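Local coordinates for protein BONZAI 1 (Arabidopsis thaliana, PDB 6KXT), which restrains cell death and defence responses in the plant and binds phospholipids in a calcium-dependent manner, this chain being its second C2 domain, at residues 19-23 against 131-135; 96-102 against 117-122. All blocks are in the same frame, centred on the assembly; numbering follows the deposited sequence. Where two conformers were deposited one is given.

Overall arrangement
The chain is a C2 beta sandwich of two antiparallel sheets. After helix 5-10 it runs through strand 13-21, whose end pairs in interaction 1 with residues 131-135, more than a hundred residues later. Within that long loop lie the strands of the other sheet, the last of them being 95-102. Helix 104-113 then leads to strand 117-121, and interaction 2 closes this short loop by laying 117-122 against 96-102. Interaction 2 is thus nested inside interaction 1. Interaction 1 joins neighbouring strands of one sheet; interaction 2 links that sheet to the other. They touch where Cys20 SG packs on Phe119 CE2 and where Leu131 probably hydrogen-bonds to Phe119 and Asn118.

Interaction 1. Residues 19-23 against 131-135; sequences RCSNL and LKSQL
Arg19 and Leu135 meet across two antiparallel strands of the C2 beta sandwich, where the end of strand 13-21 lies beside the start of strand 133-143. The carbonyl of Arg19 receives a CA-H...O contact from Leu135, and its O also lies 3.6 Å from Leu135 CD1. The guanidinium group of Arg19 is occupied farther along the same partner strand, by a salt bridge to Asp138 and a cation-pi contact with Phe136. Cys20 pairs with Leu135 as a non-hydrogen-bonded pair. With SG anti to the carbonyl carbon (chi1 -61°), the sulfur lies on the Leu135 side of the sheet, 3.9 Å from Leu135 CD1, among the buried side chains that include Phe119. Ser21 and Gln134 form the hydrogen-bonded pair: Ser21 N donates to Gln134 O at 2.9 Å, and Gln134 N returns a longer bond of 3.2 Å to Ser21 O. The first is nearly straight, with an N-H...O angle of 164°. Gln134 O also takes a CA-H...O contact from Cys20, 3.2 Å from Cys20 CA. The side chains of Ser21 and Gln134 lie on the face away from Cys20, and Gln134 NE2 is held there by Asn118 OD1. At Asn22 the backbone leaves the strand with positive phi and psi, and Asn61 OD1 accepts its N-H. The Asn22 carbonyl points to Ser133, with Asn22 O 3.4 Å from Ser133 CB. Leu23 starts away from the partner, but its branch CD2 comes back to lie 3.9 Å from Ser133 CB.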
loop_
_atom_site.group_PDB
_atom_site.type_symbol
_atom_site.label_atom_id
_atom_site.label_comp_id
_atom_site.label_asym_id
_atom_site.label_seq_id
_atom_site.Cartn_x
_atom_site.Cartn_y
_atom_site.Cartn_z
ATOM N N ARG A 19 -4.810 2.466 6.457
ATOM C CA ARG A 19 -6.236 2.250 6.763
ATOM C C ARG A 19 -6.987 2.242 5.438
ATOM O O ARG A 19 -6.629 3.039 4.527
ATOM C CB ARG A 19 -6.734 3.376 7.662
ATOM C CG ARG A 19 -8.242 3.424 7.805
ATOM C CD ARG A 19 -8.579 4.485 8.860
ATOM N NE ARG A 19 -8.333 5.878 8.461
ATOM C CZ ARG A 19 -9.193 6.610 7.780
ATOM N NH1 ARG A 19 -10.329 6.093 7.331
ATOM N NH2 ARG A 19 -8.924 7.882 7.535
ATOM N N CYS A 20 -8.033 1.443 5.297
ATOM C CA CYS A 20 -8.949 1.529 4.164
ATOM C C CYS A 20 -10.352 1.884 4.634
ATOM O O CYS A 20 -10.721 1.519 5.791
ATOM C CB CYS A 20 -9.017 0.267 3.329
ATOM S SG CYS A 20 -7.420 -0.169 2.600
ATOM N N SER A 21 -11.070 2.572 3.747
ATOM C CA SER A 21 -12.485 2.951 3.941
ATOM C C SER A 21 -13.343 2.268 2.876
ATOM O O SER A 21 -13.012 2.395 1.696
ATOM C CB SER A 21 -12.603 4.444 3.881
ATOM O OG SER A 21 -13.844 4.880 4.385
ATOM N N ASN A 22 -14.423 1.598 3.283
ATOM C CA ASN A 22 -15.563 1.252 2.396
ATOM C C ASN A 22 -15.093 0.248 1.329
ATOM O O ASN A 22 -15.442 0.413 0.162
ATOM C CB ASN A 22 -16.230 2.535 1.860
ATOM C CG ASN A 22 -17.584 2.334 1.193
ATOM O OD1 ASN A 22 -18.290 1.361 1.460
ATOM N ND2 ASN A 22 -17.957 3.254 0.302
ATOM N N LEU A 23 -14.355 -0.803 1.709
ATOM C CA LEU A 23 -14.049 -1.864 0.738
ATOM C C LEU A 23 -15.364 -2.467 0.227
ATOM O O LEU A 23 -16.320 -2.623 1.016
ATOM C CB LEU A 23 -13.190 -2.944 1.391
ATOM C CG LEU A 23 -11.844 -2.474 1.923
ATOM C CD1 LEU A 23 -11.073 -3.677 2.397
ATOM C CD2 LEU A 23 -11.064 -1.725 0.825
ATOM N N LEU A 131 -12.477 2.965 -8.009
ATOM C CA LEU A 131 -13.428 2.441 -7.032
ATOM C C LEU A 131 -13.804 3.520 -6.028
ATOM O O LEU A 131 -13.063 4.501 -5.880
ATOM C CB LEU A 131 -12.776 1.270 -6.306
ATOM C CG LEU A 131 -12.285 0.133 -7.192
ATOM C CD1 LEU A 131 -11.555 -0.938 -6.428
ATOM C CD2 LEU A 131 -13.467 -0.473 -7.965
ATOM N N LYS A 132 -14.841 3.272 -5.266
ATOM C CA LYS A 132 -15.275 4.147 -4.165
ATOM C C LYS A 132 -14.362 3.954 -2.953
ATOM O O LYS A 132 -14.339 4.899 -2.105
ATOM C CB LYS A 132 -16.727 3.850 -3.823
ATOM C CG LYS A 132 -17.674 4.302 -4.909
ATOM C CD LYS A 132 -19.131 4.128 -4.486
ATOM C CE LYS A 132 -20.095 4.483 -5.600
ATOM N NZ LYS A 132 -21.508 4.434 -5.152
ATOM N N SER A 133 -13.794 2.770 -2.778
ATOM C CA SER A 133 -12.913 2.481 -1.640
ATOM C C SER A 133 -11.664 3.359 -1.711
ATOM O O SER A 133 -11.194 3.710 -2.825
ATOM C CB SER A 133 -12.581 1.051 -1.532
ATOM O OG SER A 133 -12.023 0.549 -2.744
ATOM N N GLN A 134 -11.128 3.694 -0.548
ATOM C CA GLN A 134 -9.959 4.591 -0.366
ATOM C C GLN A 134 -8.963 4.026 0.620
ATOM O O GLN A 134 -9.323 3.317 1.557
ATOM C CB GLN A 134 -10.380 5.983 0.079
ATOM C CG GLN A 134 -11.222 6.682 -0.988
ATOM C CD GLN A 134 -11.849 7.969 -0.535
ATOM O OE1 GLN A 134 -12.346 8.043 0.595
ATOM N NE2 GLN A 134 -11.845 8.968 -1.397
ATOM N N LEU A 135 -7.699 4.334 0.365
ATOM C CA LEU A 135 -6.546 4.059 1.217
ATOM C C LEU A 135 -6.143 5.375 1.878
ATOM O O LEU A 135 -6.058 6.424 1.215
ATOM C CB LEU A 135 -5.360 3.536 0.389
ATOM C CG LEU A 135 -4.072 3.217 1.143
ATOM C CD1 LEU A 135 -4.213 2.007 2.010
ATOM C CD2 LEU A 135 -2.921 3.000 0.167
#

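Interaction 2. Residues 96-102 against 117-122; sequences LIGKVQK and INFSLP
Lys99 and Ser120 form a single antiparallel hydrogen-bonded bridge where two strands, 116° apart in direction, pass each other. Lys99 N donates to Ser120 O at 2.8 Å and Ser120 N to Lys99 O at 2.9 Å. Beyond the bridge the strands diverge, and one water links them, donating to Lys99 O and to Asn118 O (2.8 Å). Lys99 O accepts two bonds, from Ser120 N and the water. The side-chain amide of Asn118 is satisfied at OD1 by Gln134 NE2 and at ND2 by Leu131 O.

Gly98 lets Phe119 come close: the ring meets the backbone obliquely, CD1 lying 3.4 Å from Gly98 C, and a beta carbon on Gly98 would collide with Phe119 CB. Val100 CG2 lies 3.8 Å from Phe119 CD1 and also touches Ile117 CG2. At one end Leu96 and Leu121 slide past each other. At the other, Lys102 bends at chi2 (-86°) and again at chi4, CE reaching tip to tip with Ile117 CD1 at 3.8 Å, while NZ donates to Gln101 O from above its carbonyl plane. With Lys102 replaced by an alanine, Ile117 CD1 is likely to lose the packing of CE, and Gln101 O this donor.

The crossing joins edge strand 95-102 of one sheet, with a classic beta bulge at Ile97 and Gly98 opposite Cys85, to 117-121 of the other, flanked by 129-131 and 133-143; helix 104-113 connects the two.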
loop_
_atom_site.group_PDB
_atom_site.type_symbol
_atom_site.label_atom_id
_atom_site.label_comp_id
_atom_site.label_asym_id
_atom_site.label_seq_id
_atom_site.Cartn_x
_atom_site.Cartn_y
_atom_site.Cartn_z
ATOM N N LEU A 96 -7.913 -9.645 -6.048
ATOM C CA LEU A 96 -7.583 -8.205 -6.018
ATOM C C LEU A 96 -8.792 -7.384 -5.596
ATOM O O LEU A 96 -9.871 -7.493 -6.229
ATOM C CB LEU A 96 -7.094 -7.776 -7.393
ATOM C CG LEU A 96 -6.593 -6.338 -7.491
ATOM C CD1 LEU A 96 -5.435 -6.079 -6.546
ATOM C CD2 LEU A 96 -6.205 -6.056 -8.930
ATOM N N ILE A 97 -8.597 -6.574 -4.567
ATOM C CA ILE A 97 -9.591 -5.571 -4.125
ATOM C C ILE A 97 -9.274 -4.219 -4.762
ATOM O O ILE A 97 -10.218 -3.573 -5.222
ATOM C CB ILE A 97 -9.655 -5.539 -2.589
ATOM C CG1 ILE A 97 -10.118 -6.882 -1.957
ATOM C CG2 ILE A 97 -10.480 -4.342 -2.146
ATOM C CD1 ILE A 97 -9.924 -6.962 -0.449
ATOM N N GLY A 98 -8.011 -3.797 -4.811
ATOM C CA GLY A 98 -7.710 -2.478 -5.394
ATOM C C GLY A 98 -6.218 -2.208 -5.392
ATOM O O GLY A 98 -5.497 -2.840 -4.625
ATOM N N LYS A 99 -5.812 -1.301 -6.277
ATOM C CA LYS A 99 -4.409 -0.928 -6.487
ATOM C C LYS A 99 -4.267 0.581 -6.349
ATOM O O LYS A 99 -5.113 1.382 -6.806
ATOM C CB LYS A 99 -4.063 -1.307 -7.939
ATOM C CG LYS A 99 -2.662 -1.013 -8.369
ATOM C CD LYS A 99 -2.432 -1.519 -9.780
ATOM C CE LYS A 99 -0.952 -1.417 -10.063
ATOM N NZ LYS A 99 -0.680 -1.744 -11.464
ATOM N N VAL A 100 -3.130 0.961 -5.788
ATOM C CA VAL A 100 -2.593 2.347 -5.756
ATOM C C VAL A 100 -1.126 2.323 -6.216
ATOM O O VAL A 100 -0.447 1.322 -5.972
ATOM C CB VAL A 100 -2.775 2.852 -4.308
ATOM C CG1 VAL A 100 -1.842 3.982 -3.931
ATOM C CG2 VAL A 100 -4.261 3.170 -4.052
ATOM N N GLN A 101 -0.711 3.360 -6.888
ATOM C CA GLN A 101 0.698 3.574 -7.261
ATOM C C GLN A 101 1.136 4.919 -6.697
ATOM O O GLN A 101 0.663 5.957 -7.167
ATOM C CB GLN A 101 0.893 3.422 -8.761
ATOM C CG GLN A 101 2.341 3.725 -9.151
ATOM C CD GLN A 101 2.634 3.549 -10.621
ATOM O OE1 GLN A 101 2.055 2.701 -11.284
ATOM N NE2 GLN A 101 3.559 4.347 -11.115
ATOM N N LYS A 102 1.986 4.889 -5.679
ATOM C CA LYS A 102 2.385 6.088 -4.911
ATOM C C LYS A 102 3.813 5.880 -4.429
ATOM O O LYS A 102 4.163 4.775 -4.052
ATOM C CB LYS A 102 1.503 6.257 -3.669
ATOM C CG LYS A 102 0.075 6.705 -3.921
ATOM C CD LYS A 102 -0.025 8.211 -4.003
ATOM C CE LYS A 102 -1.233 8.699 -4.758
ATOM N NZ LYS A 102 -1.102 8.476 -6.213
ATOM N N ILE A 117 -6.592 8.182 -0.996
ATOM C CA ILE A 117 -6.388 7.882 -2.439
ATOM C C ILE A 117 -7.384 6.782 -2.813
ATOM O O ILE A 117 -7.335 5.705 -2.177
ATOM C CB ILE A 117 -4.915 7.557 -2.774
ATOM C CG1 ILE A 117 -4.782 7.183 -4.249
ATOM C CG2 ILE A 117 -4.323 6.433 -1.950
ATOM C CD1 ILE A 117 -4.976 8.315 -5.138
ATOM N N ASN A 118 -8.179 7.023 -3.849
ATOM C CA ASN A 118 -9.121 5.979 -4.289
ATOM C C ASN A 118 -8.362 4.795 -4.910
ATOM O O ASN A 118 -7.426 5.011 -5.692
ATOM C CB ASN A 118 -10.153 6.513 -5.251
ATOM C CG ASN A 118 -11.170 7.379 -4.542
ATOM O OD1 ASN A 118 -10.862 8.470 -4.071
ATOM N ND2 ASN A 118 -12.417 6.928 -4.497
ATOM N N PHE A 119 -8.753 3.592 -4.579
ATOM C CA PHE A 119 -8.262 2.401 -5.274
ATOM C C PHE A 119 -8.723 2.409 -6.725
ATOM O O PHE A 119 -9.805 2.941 -7.025
ATOM C CB PHE A 119 -8.773 1.169 -4.554
ATOM C CG PHE A 119 -8.053 0.796 -3.282
ATOM C CD1 PHE A 119 -6.719 0.436 -3.301
ATOM C CD2 PHE A 119 -8.676 0.792 -2.052
ATOM C CE1 PHE A 119 -6.025 0.061 -2.145
ATOM C CE2 PHE A 119 -7.997 0.416 -0.899
ATOM C CZ PHE A 119 -6.657 0.047 -0.938
ATOM N N SER A 120 -7.946 1.704 -7.533
ATOM C CA SER A 120 -8.431 1.372 -8.891
ATOM C C SER A 120 -8.113 -0.051 -9.269
ATOM O O SER A 120 -7.443 -0.779 -8.525
ATOM C CB SER A 120 -7.903 2.314 -9.919
ATOM O OG SER A 120 -6.519 2.095 -10.098
ATOM N N LEU A 121 -8.786 -0.484 -10.340
ATOM C CA LEU A 121 -8.573 -1.859 -10.874
ATOM C C LEU A 121 -8.097 -1.713 -12.303
ATOM O O LEU A 121 -8.724 -0.980 -13.074
ATOM C CB LEU A 121 -9.870 -2.654 -10.855
ATOM C CG LEU A 121 -10.298 -3.065 -9.459
ATOM C CD1 LEU A 121 -11.704 -3.673 -9.508
ATOM C CD2 LEU A 121 -9.313 -4.027 -8.793
ATOM N N PRO A 122 -7.000 -2.386 -12.674
ATOM C CA PRO A 122 -6.598 -2.450 -14.075
ATOM C C PRO A 122 -7.678 -3.150 -14.918
ATOM O O PRO A 122 -8.312 -4.034 -14.423
ATOM C CB PRO A 122 -5.321 -3.299 -14.010
ATOM C CG PRO A 122 -4.836 -3.201 -12.585
ATOM C CD PRO A 122 -6.101 -3.144 -11.789
HETATM O O HOH W 1 -5.420 4.164 -7.384
#